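Local atomic coordinates of response regulator (Vibrio cholerae O1 biovar El Tor, PDB entry 7KPO), a protein that probably binds DNA as the DNA-binding domain of the sensor histidine kinase ChiS. Residues A[32-35]-A[36-40]; A[70-73]-A[74-78]; A[89-92]-A[93-97]. All blocks are in the same frame, centred on the assembly; numbering follows the deposited sequence.

Contact 1: residues A[32-35]-A[36-40]; sequences FTFA and EQSGL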
loop_
_atom_site.group_PDB
_atom_site.type_symbol
_atom_site.label_atom_id
_atom_site.label_comp_id
_atom_site.label_asym_id
_atom_site.label_seq_id
_atom_site.Cartn_x
_atom_site.Cartn_y
_atom_site.Cartn_z
ATOM N N PHE A 32 2.834 21.621 -3.023
ATOM C CA PHE A 32 3.726 22.365 -2.106
ATOM C C PHE A 32 3.756 21.671 -0.747
ATOM O O PHE A 32 4.884 21.524 -0.202
ATOM C CB PHE A 32 3.263 23.811 -1.931
ATOM C CG PHE A 32 4.019 24.553 -0.862
ATOM C CD1 PHE A 32 3.632 24.471 0.466
ATOM C CD2 PHE A 32 5.132 25.309 -1.183
ATOM C CE1 PHE A 32 4.341 25.139 1.453
ATOM C CE2 PHE A 32 5.833 25.986 -0.196
ATOM C CZ PHE A 32 5.435 25.899 1.119
ATOM N N THR A 33 2.570 21.305 -0.227
ATOM C CA THR A 33 2.413 20.662 1.106
ATOM C C THR A 33 3.075 19.282 1.104
ATOM O O THR A 33 3.669 18.914 2.131
ATOM C CB THR A 33 0.942 20.615 1.524
ATOM O OG1 THR A 33 0.546 21.980 1.655
ATOM C CG2 THR A 33 0.722 19.875 2.824
ATOM N N PHE A 34 2.927 18.522 0.025
ATOM C CA PHE A 34 3.640 17.226 -0.029
ATOM C C PHE A 34 5.142 17.465 0.196
ATOM O O PHE A 34 5.752 16.763 1.018
ATOM C CB PHE A 34 3.397 16.519 -1.362
ATOM C CG PHE A 34 4.506 15.557 -1.685
ATOM C CD1 PHE A 34 4.699 14.415 -0.927
ATOM C CD2 PHE A 34 5.404 15.845 -2.695
ATOM C CE1 PHE A 34 5.760 13.566 -1.190
ATOM C CE2 PHE A 34 6.460 14.991 -2.962
ATOM C CZ PHE A 34 6.633 13.853 -2.212
ATOM N N ALA A 35 5.716 18.438 -0.513
ATOM C CA ALA A 35 7.170 18.718 -0.412
ATOM C C ALA A 35 7.534 19.195 0.986
ATOM O O ALA A 35 8.496 18.690 1.569
ATOM C CB ALA A 35 7.551 19.784 -1.435
ATOM N N GLU A 36 6.772 20.158 1.474
ATOM C CA GLU A 36 7.067 20.781 2.775
ATOM C C GLU A 36 6.889 19.776 3.919
ATOM O O GLU A 36 7.791 19.675 4.768
ATOM C CB GLU A 36 6.146 21.986 2.937
ATOM C CG GLU A 36 6.375 22.720 4.229
ATOM C CD GLU A 36 7.784 23.252 4.380
ATOM O OE1 GLU A 36 8.345 23.734 3.368
ATOM O OE2 GLU A 36 8.324 23.167 5.500
ATOM N N GLN A 37 5.773 19.047 3.926
ATOM C CA GLN A 37 5.497 18.117 5.049
ATOM C C GLN A 37 6.458 16.920 5.002
ATOM O O GLN A 37 6.958 16.520 6.067
ATOM C CB GLN A 37 4.034 17.682 5.002
ATOM C CG GLN A 37 3.524 17.158 6.336
ATOM C CD GLN A 37 3.452 18.230 7.403
ATOM O OE1 GLN A 37 3.418 19.431 7.120
ATOM N NE2 GLN A 37 3.409 17.800 8.656
ATOM N N SER A 38 6.718 16.378 3.810
ATOM C CA SER A 38 7.608 15.192 3.695
ATOM C C SER A 38 9.077 15.575 3.890
ATOM O O SER A 38 9.859 14.699 4.289
ATOM C CB SER A 38 7.449 14.527 2.356
ATOM O OG SER A 38 8.033 15.309 1.320
ATOM N N GLY A 39 9.432 16.815 3.550
ATOM C CA GLY A 39 10.835 17.262 3.584
ATOM C C GLY A 39 11.640 16.660 2.439
ATOM O O GLY A 39 12.866 16.829 2.426
ATOM N N LEU A 40 10.979 16.027 1.471
ATOM C CA LEU A 40 11.739 15.344 0.389
ATOM C C LEU A 40 12.171 16.312 -0.715
ATOM O O LEU A 40 13.096 15.945 -1.461
ATOM C CB LEU A 40 10.876 14.217 -0.184
ATOM C CG LEU A 40 10.665 13.034 0.756
ATOM C CD1 LEU A 40 9.609 12.099 0.206
ATOM C CD2 LEU A 40 11.969 12.287 0.994
#
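Ser38 turns its hydroxyl back onto the carbonyl of Phe34, one turn earlier in the last stretch of helix 31-38. Polar bonds dominate here. Phe34 O takes two donors, Ser38 OG at 2.7 Å and Ser38 N at 3.0 Å, and they arrive from opposite faces of the carbonyl plane. With chi1 at 72°, Ser38 OG sits between its own backbone N and carbonyl carbon, which puts it beside Phe34 O; there Ser38 OG also accepts from Leu40 N at 3.0 Å, closing an ST turn. The ordinary helical bonds run out with Gly39 N, which meets Ala35 O at 2.9 Å. Gly39 then takes a positive phi of 73°, and the helix ends.

The same hydroxyl lies over one face of the Phe34 ring near its rim, Ser38 OG 3.8 Å from Phe34 CE1. The apolar contact is looser: Phe34 CZ meets Leu40 CD1 at 4.2 Å. On another side of the helix, the Phe32 ring and the Glu36 side chain run side by side, CE1 of Phe32 3.9 Å from CB of Glu36.

One serine oxygen thus donates to the last turn and accepts from the chain leaving it, so the helix end and the start of the following loop are tied together beside the buried Phe34 ring.

Contact 2: residues A[70-73]-A[74-78]; sequences WRTV and LNSLD. With SO4 (sulfate ion), chain B; SO4 (sulfate ion), chain E.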
loop_
_atom_site.group_PDB
_atom_site.type_symbol
_atom_site.label_atom_id
_atom_site.label_comp_id
_atom_site.label_asym_id
_atom_site.label_seq_id
_atom_site.Cartn_x
_atom_site.Cartn_y
_atom_site.Cartn_z
ATOM N N TRP A 70 16.748 9.104 -8.209
ATOM C CA TRP A 70 15.850 7.921 -8.213
ATOM C C TRP A 70 15.351 7.582 -6.806
ATOM O O TRP A 70 14.156 7.285 -6.665
ATOM C CB TRP A 70 16.569 6.718 -8.832
ATOM C CG TRP A 70 17.087 6.999 -10.208
ATOM C CD1 TRP A 70 18.352 7.383 -10.535
ATOM C CD2 TRP A 70 16.343 6.981 -11.441
ATOM N NE1 TRP A 70 18.456 7.580 -11.884
ATOM C CE2 TRP A 70 17.245 7.337 -12.468
ATOM C CE3 TRP A 70 15.022 6.680 -11.783
ATOM C CZ2 TRP A 70 16.862 7.419 -13.804
ATOM C CZ3 TRP A 70 14.646 6.753 -13.107
ATOM C CH2 TRP A 70 15.555 7.117 -14.100
ATOM N N ARG A 71 16.240 7.580 -5.817
ATOM C CA ARG A 71 15.821 7.202 -4.441
ATOM C C ARG A 71 14.842 8.236 -3.888
ATOM O O ARG A 71 13.903 7.843 -3.192
ATOM C CB ARG A 71 17.021 7.076 -3.504
ATOM C CG ARG A 71 18.009 5.991 -3.903
ATOM C CD ARG A 71 19.009 5.728 -2.793
ATOM N NE ARG A 71 19.670 6.953 -2.360
ATOM C CZ ARG A 71 20.417 7.073 -1.267
ATOM N NH1 ARG A 71 20.946 8.246 -0.964
ATOM N NH2 ARG A 71 20.613 6.037 -0.470
ATOM N N THR A 72 15.062 9.511 -4.193
ATOM C CA THR A 72 14.147 10.559 -3.689
ATOM C C THR A 72 12.773 10.372 -4.345
ATOM O O THR A 72 11.753 10.582 -3.675
ATOM C CB THR A 72 14.734 11.948 -3.916
ATOM O OG1 THR A 72 15.954 12.044 -3.181
ATOM C CG2 THR A 72 13.777 13.022 -3.463
ATOM N N VAL A 73 12.747 10.000 -5.626
ATOM C CA VAL A 73 11.446 9.726 -6.298
ATOM C C VAL A 73 10.798 8.502 -5.639
ATOM O O VAL A 73 9.607 8.567 -5.317
ATOM C CB VAL A 73 11.622 9.532 -7.812
ATOM C CG1 VAL A 73 10.345 9.001 -8.447
ATOM C CG2 VAL A 73 12.070 10.821 -8.476
ATOM N N LEU A 74 11.547 7.417 -5.433
ATOM C CA LEU A 74 10.925 6.222 -4.794
ATOM C C LEU A 74 10.434 6.583 -3.385
ATOM O O LEU A 74 9.350 6.124 -3.008
ATOM C CB LEU A 74 11.922 5.061 -4.770
ATOM C CG LEU A 74 12.223 4.436 -6.130
ATOM C CD1 LEU A 74 13.352 3.429 -6.021
ATOM C CD2 LEU A 74 10.988 3.780 -6.721
ATOM N N ASN A 75 11.190 7.402 -2.649
ATOM C CA ASN A 75 10.763 7.830 -1.290
ATOM C C ASN A 75 9.477 8.658 -1.397
ATOM O O ASN A 75 8.644 8.578 -0.488
ATOM C CB ASN A 75 11.846 8.631 -0.570
ATOM C CG ASN A 75 13.037 7.789 -0.173
ATOM O OD1 ASN A 75 12.942 6.568 -0.103
ATOM N ND2 ASN A 75 14.153 8.442 0.093
ATOM N N SER A 76 9.342 9.433 -2.470
ATOM C CA SER A 76 8.135 10.260 -2.712
ATOM C C SER A 76 6.921 9.352 -2.948
ATOM O O SER A 76 5.854 9.596 -2.354
ATOM C CB SER A 76 8.350 11.179 -3.878
ATOM O OG SER A 76 9.397 12.098 -3.613
ATOM N N LEU A 77 7.076 8.352 -3.824
ATOM C CA LEU A 77 5.972 7.397 -4.087
ATOM C C LEU A 77 5.597 6.700 -2.770
ATOM O O LEU A 77 4.397 6.587 -2.473
ATOM C CB LEU A 77 6.401 6.373 -5.145
ATOM C CG LEU A 77 6.903 6.927 -6.481
ATOM C CD1 LEU A 77 7.269 5.796 -7.424
ATOM C CD2 LEU A 77 5.882 7.834 -7.139
ATOM N N ASP A 78 6.592 6.278 -1.987
ATOM C CA ASP A 78 6.329 5.578 -0.699
ATOM C C ASP A 78 5.608 6.514 0.281
ATOM O O ASP A 78 4.672 6.063 0.955
ATOM C CB ASP A 78 7.626 5.052 -0.082
ATOM C CG ASP A 78 8.256 3.895 -0.840
ATOM O OD1 ASP A 78 7.578 3.320 -1.710
ATOM O OD2 ASP A 78 9.429 3.593 -0.563
HETATM S S SO4 B . 19.333 10.515 -3.501
HETATM O O1 SO4 B . 19.457 10.524 -2.068
HETATM O O2 SO4 B . 17.955 10.356 -3.880
HETATM O O3 SO4 B . 20.103 9.415 -4.020
HETATM O O4 SO4 B . 19.837 11.744 -4.050
HETATM S S SO4 E . 23.062 7.480 2.056
HETATM O O1 SO4 E . 24.199 6.606 1.913
HETATM O O2 SO4 E . 21.859 6.694 2.127
HETATM O O3 SO4 E . 23.202 8.254 3.262
HETATM O O4 SO4 E . 22.994 8.363 0.921
HETATM O O HOH W 1 15.105 11.198 -0.091
#
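Thr72 O is held by both donors of Ser76, one turn further along: the hydroxyl OG at 2.8 Å and the amide N at 2.9 Å. They come from opposite faces of the carbonyl plane, each well tilted out of it. OG can fold back like this because it stands beside its own backbone N, chi1 -63°. Ser76 OG also takes a hydrogen bond from Trp41 NE1.

On the solvent side, Arg71 and Thr72 bind sulfate, probably from the crystallisation liquor. Thr72 OG1 donates to O2 of the chain B sulfate at 2.7 Å, and Arg71 brings the edge of its guanidinium to the same ion, NE to O3 at 3.0 Å and NH1 to O1 at 2.9 Å. A bend at chi3 (-53°) swings the group round to this ion. The other edge, NH1 and NH2, grips the chain E sulfate in a fork, with NH1 2.8 Å from its O4. Both sulfur atoms lie in the guanidinium plane. Such anion sites at the start of a helix in a DNA-binding domain may resemble places where backbone phosphates could lie. Asn75 ND2 gives a hydrogen to a water 2.9 Å away, and that water makes a weak bond to Thr72 OG1.

Val73 and Leu77 face inward, with Trp70 and Leu74 at the margin: Val73 packs on Leu12 and Met16 of helix 2-27, Leu74 and Trp70 reach Leu105 of helix 89-106, and Leu77 sits between these two helices, against Ala19 and Leu101.

Contact 3: residues A[89-92]-A[93-97]; sequences PERT and HIEMQ. With SO4 (sulfate ion), chain D; SO4 (sulfate ion), chain C.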
loop_
_atom_site.group_PDB
_atom_site.type_symbol
_atom_site.label_atom_id
_atom_site.label_comp_id
_atom_site.label_asym_id
_atom_site.label_seq_id
_atom_site.Cartn_x
_atom_site.Cartn_y
_atom_site.Cartn_z
ATOM N N PRO A 89 -8.177 1.966 -8.992
ATOM C CA PRO A 89 -7.280 1.976 -10.145
ATOM C C PRO A 89 -6.154 3.020 -10.065
ATOM O O PRO A 89 -5.043 2.720 -10.456
ATOM C CB PRO A 89 -8.234 2.286 -11.311
ATOM C CG PRO A 89 -9.572 1.751 -10.850
ATOM C CD PRO A 89 -9.598 2.057 -9.370
ATOM N N GLU A 90 -6.456 4.217 -9.570
ATOM C CA GLU A 90 -5.432 5.288 -9.498
ATOM C C GLU A 90 -4.288 4.834 -8.586
ATOM O O GLU A 90 -3.114 4.992 -8.965
ATOM C CB GLU A 90 -6.082 6.579 -9.016
ATOM C CG GLU A 90 -5.182 7.782 -9.149
ATOM C CD GLU A 90 -5.832 9.101 -8.783
ATOM O OE1 GLU A 90 -6.994 9.088 -8.344
ATOM O OE2 GLU A 90 -5.177 10.138 -8.940
ATOM N N ARG A 91 -4.618 4.283 -7.420
ATOM C CA ARG A 91 -3.567 3.818 -6.485
ATOM C C ARG A 91 -2.818 2.623 -7.081
ATOM O O ARG A 91 -1.580 2.586 -7.002
ATOM C CB ARG A 91 -4.181 3.436 -5.141
ATOM C CG ARG A 91 -3.142 3.300 -4.044
ATOM C CD ARG A 91 -3.786 2.998 -2.712
ATOM N NE ARG A 91 -2.912 3.367 -1.601
ATOM C CZ ARG A 91 -2.009 2.568 -1.047
ATOM N NH1 ARG A 91 -1.844 1.336 -1.494
ATOM N NH2 ARG A 91 -1.266 3.003 -0.047
ATOM N N THR A 92 -3.547 1.675 -7.662
ATOM C CA THR A 92 -2.908 0.474 -8.253
ATOM C C THR A 92 -1.899 0.913 -9.323
ATOM O O THR A 92 -0.805 0.326 -9.396
ATOM C CB THR A 92 -3.985 -0.465 -8.803
ATOM O OG1 THR A 92 -4.781 -0.912 -7.702
ATOM C CG2 THR A 92 -3.403 -1.642 -9.552
ATOM N N HIS A 93 -2.251 1.921 -10.116
ATOM C CA HIS A 93 -1.342 2.401 -11.187
ATOM C C HIS A 93 -0.028 2.893 -10.580
ATOM O O HIS A 93 1.035 2.576 -11.127
ATOM C CB HIS A 93 -2.046 3.485 -12.005
ATOM C CG HIS A 93 -1.179 4.110 -13.039
ATOM N ND1 HIS A 93 -0.811 3.446 -14.189
ATOM C CD2 HIS A 93 -0.628 5.337 -13.118
ATOM C CE1 HIS A 93 -0.055 4.237 -14.925
ATOM N NE2 HIS A 93 0.064 5.400 -14.294
ATOM N N ILE A 94 -0.102 3.636 -9.482
ATOM C CA ILE A 94 1.129 4.150 -8.817
ATOM C C ILE A 94 1.950 2.960 -8.309
ATOM O O ILE A 94 3.177 2.955 -8.492
ATOM C CB ILE A 94 0.762 5.134 -7.696
ATOM C CG1 ILE A 94 0.075 6.374 -8.272
ATOM C CG2 ILE A 94 1.997 5.500 -6.891
ATOM C CD1 ILE A 94 -0.743 7.147 -7.274
ATOM N N GLU A 95 1.297 1.988 -7.676
ATOM C CA GLU A 95 2.028 0.804 -7.161
ATOM C C GLU A 95 2.717 0.067 -8.304
ATOM O O GLU A 95 3.850 -0.383 -8.160
ATOM C CB GLU A 95 1.081 -0.162 -6.453
ATOM C CG GLU A 95 0.379 0.430 -5.251
ATOM C CD GLU A 95 -0.526 -0.579 -4.573
ATOM O OE1 GLU A 95 -0.099 -1.746 -4.430
ATOM O OE2 GLU A 95 -1.666 -0.215 -4.242
HETATM N N MSE A 96 2.020 -0.066 -9.438
HETATM C CA MSE A 96 2.567 -0.773 -10.583
HETATM C C MSE A 96 3.764 -0.012 -11.156
HETATM O O MSE A 96 4.767 -0.627 -11.520
HETATM C CB MSE A 96 1.458 -1.011 -11.611
HETATM C CG MSE A 96 0.383 -1.981 -11.139
HETATM SE SE MSE A 96 0.996 -3.832 -11.099
HETATM C CE MSE A 96 1.189 -4.323 -12.979
ATOM N N GLN A 97 3.679 1.321 -11.224
ATOM C CA GLN A 97 4.783 2.106 -11.761
ATOM C C GLN A 97 5.972 2.037 -10.787
ATOM O O GLN A 97 7.123 1.991 -11.268
ATOM C CB GLN A 97 4.325 3.535 -12.068
ATOM C CG GLN A 97 3.292 3.621 -13.190
ATOM C CD GLN A 97 3.875 3.418 -14.569
ATOM O OE1 GLN A 97 4.777 4.133 -14.989
ATOM N NE2 GLN A 97 3.307 2.488 -15.318
HETATM S S SO4 D . -0.455 0.091 1.936
HETATM O O1 SO4 D . 0.262 1.224 1.411
HETATM O O2 SO4 D . -1.254 -0.507 0.891
HETATM O O3 SO4 D . -1.321 0.524 2.999
HETATM O O4 SO4 D . 0.493 -0.871 2.440
HETATM S S SO4 C . 1.867 0.616 0.314
HETATM O O1 SO4 C . 1.386 -0.399 1.215
HETATM O O2 SO4 C . 1.207 0.483 -0.965
HETATM O O3 SO4 C . 3.284 0.459 0.129
HETATM O O4 SO4 C . 1.590 1.913 0.878
#
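Thr92 and Met96, a selenomethionine in this crystal, lie side by side on the first turns of helix 89-106 and point the same way. CG2 of Thr92 comes within 4.1 Å of CG of Met96, and the methylene also lies close to the threonine carbonyl, CG of Met96 to Thr92 O being 3.1 Å. The helical bond from Met96 N to Thr92 O is 2.9 Å. The other branch of the threonine, OG1, has its partners outside this pair: Gly88 O and Thr92 OG1 of the second subunit.

Arg91 is extended as far as NE, with the guanidinium turned across the chain at chi4 -89°, and this carries the group toward Glu95. Arg91 NH1 and Glu95 OE2 form a salt bridge of the i to i+4 kind at 3.2 Å. As a hydrogen bond it is weak, because the N-H...O angle is bent to 128°; the planes of the two groups stand 76° apart. Glu95 was modelled in two conformers, and this bridge belongs to one of them.

Arg91, Thr92, Glu95 and Met96 lie where two copies of the protein meet in the dimer of the assembly. Glu95 OE1 has a partner in Arg91 of the second subunit, an exchange repeated the other way round, so the intrachain bridges become part of a network across the interface. The arginines also face two modelled sulfates that lie too close together to be occupied at once, so their individual bonds are doubtful.

His93, away from the interface, rests its CB 3.5 Å from Pro89 O. The imidazole leads off to helix 2-27, where NE2 of His93 bonds Glu14.

Overall arrangement
The three contacts follow one another in sequence, each along a helix, contact 1 running off its end. Contacts 1 and 2 touch: Phe34 CZ lies 3.6 Å from Ser76 OG, and Leu40 packs on Thr72 and Asn75, so the end of helix 31-38 rests on helix 70-83. In both, a serine gives OG and N to the carbonyl four residues back. Contact 2 lies nearest the chain centre, about 7 Å away, against about 12 Å and 13 Å for the centres of contacts 1 and 3; it has an apolar inner side and a sulfate-binding outer one. Contact 3, on the next helix, comes within about 5 Å of contact 2 in nearest atoms without touching, and about 11 Å of contact 1. At the dimer interface, charged pairs replace its serine bonds.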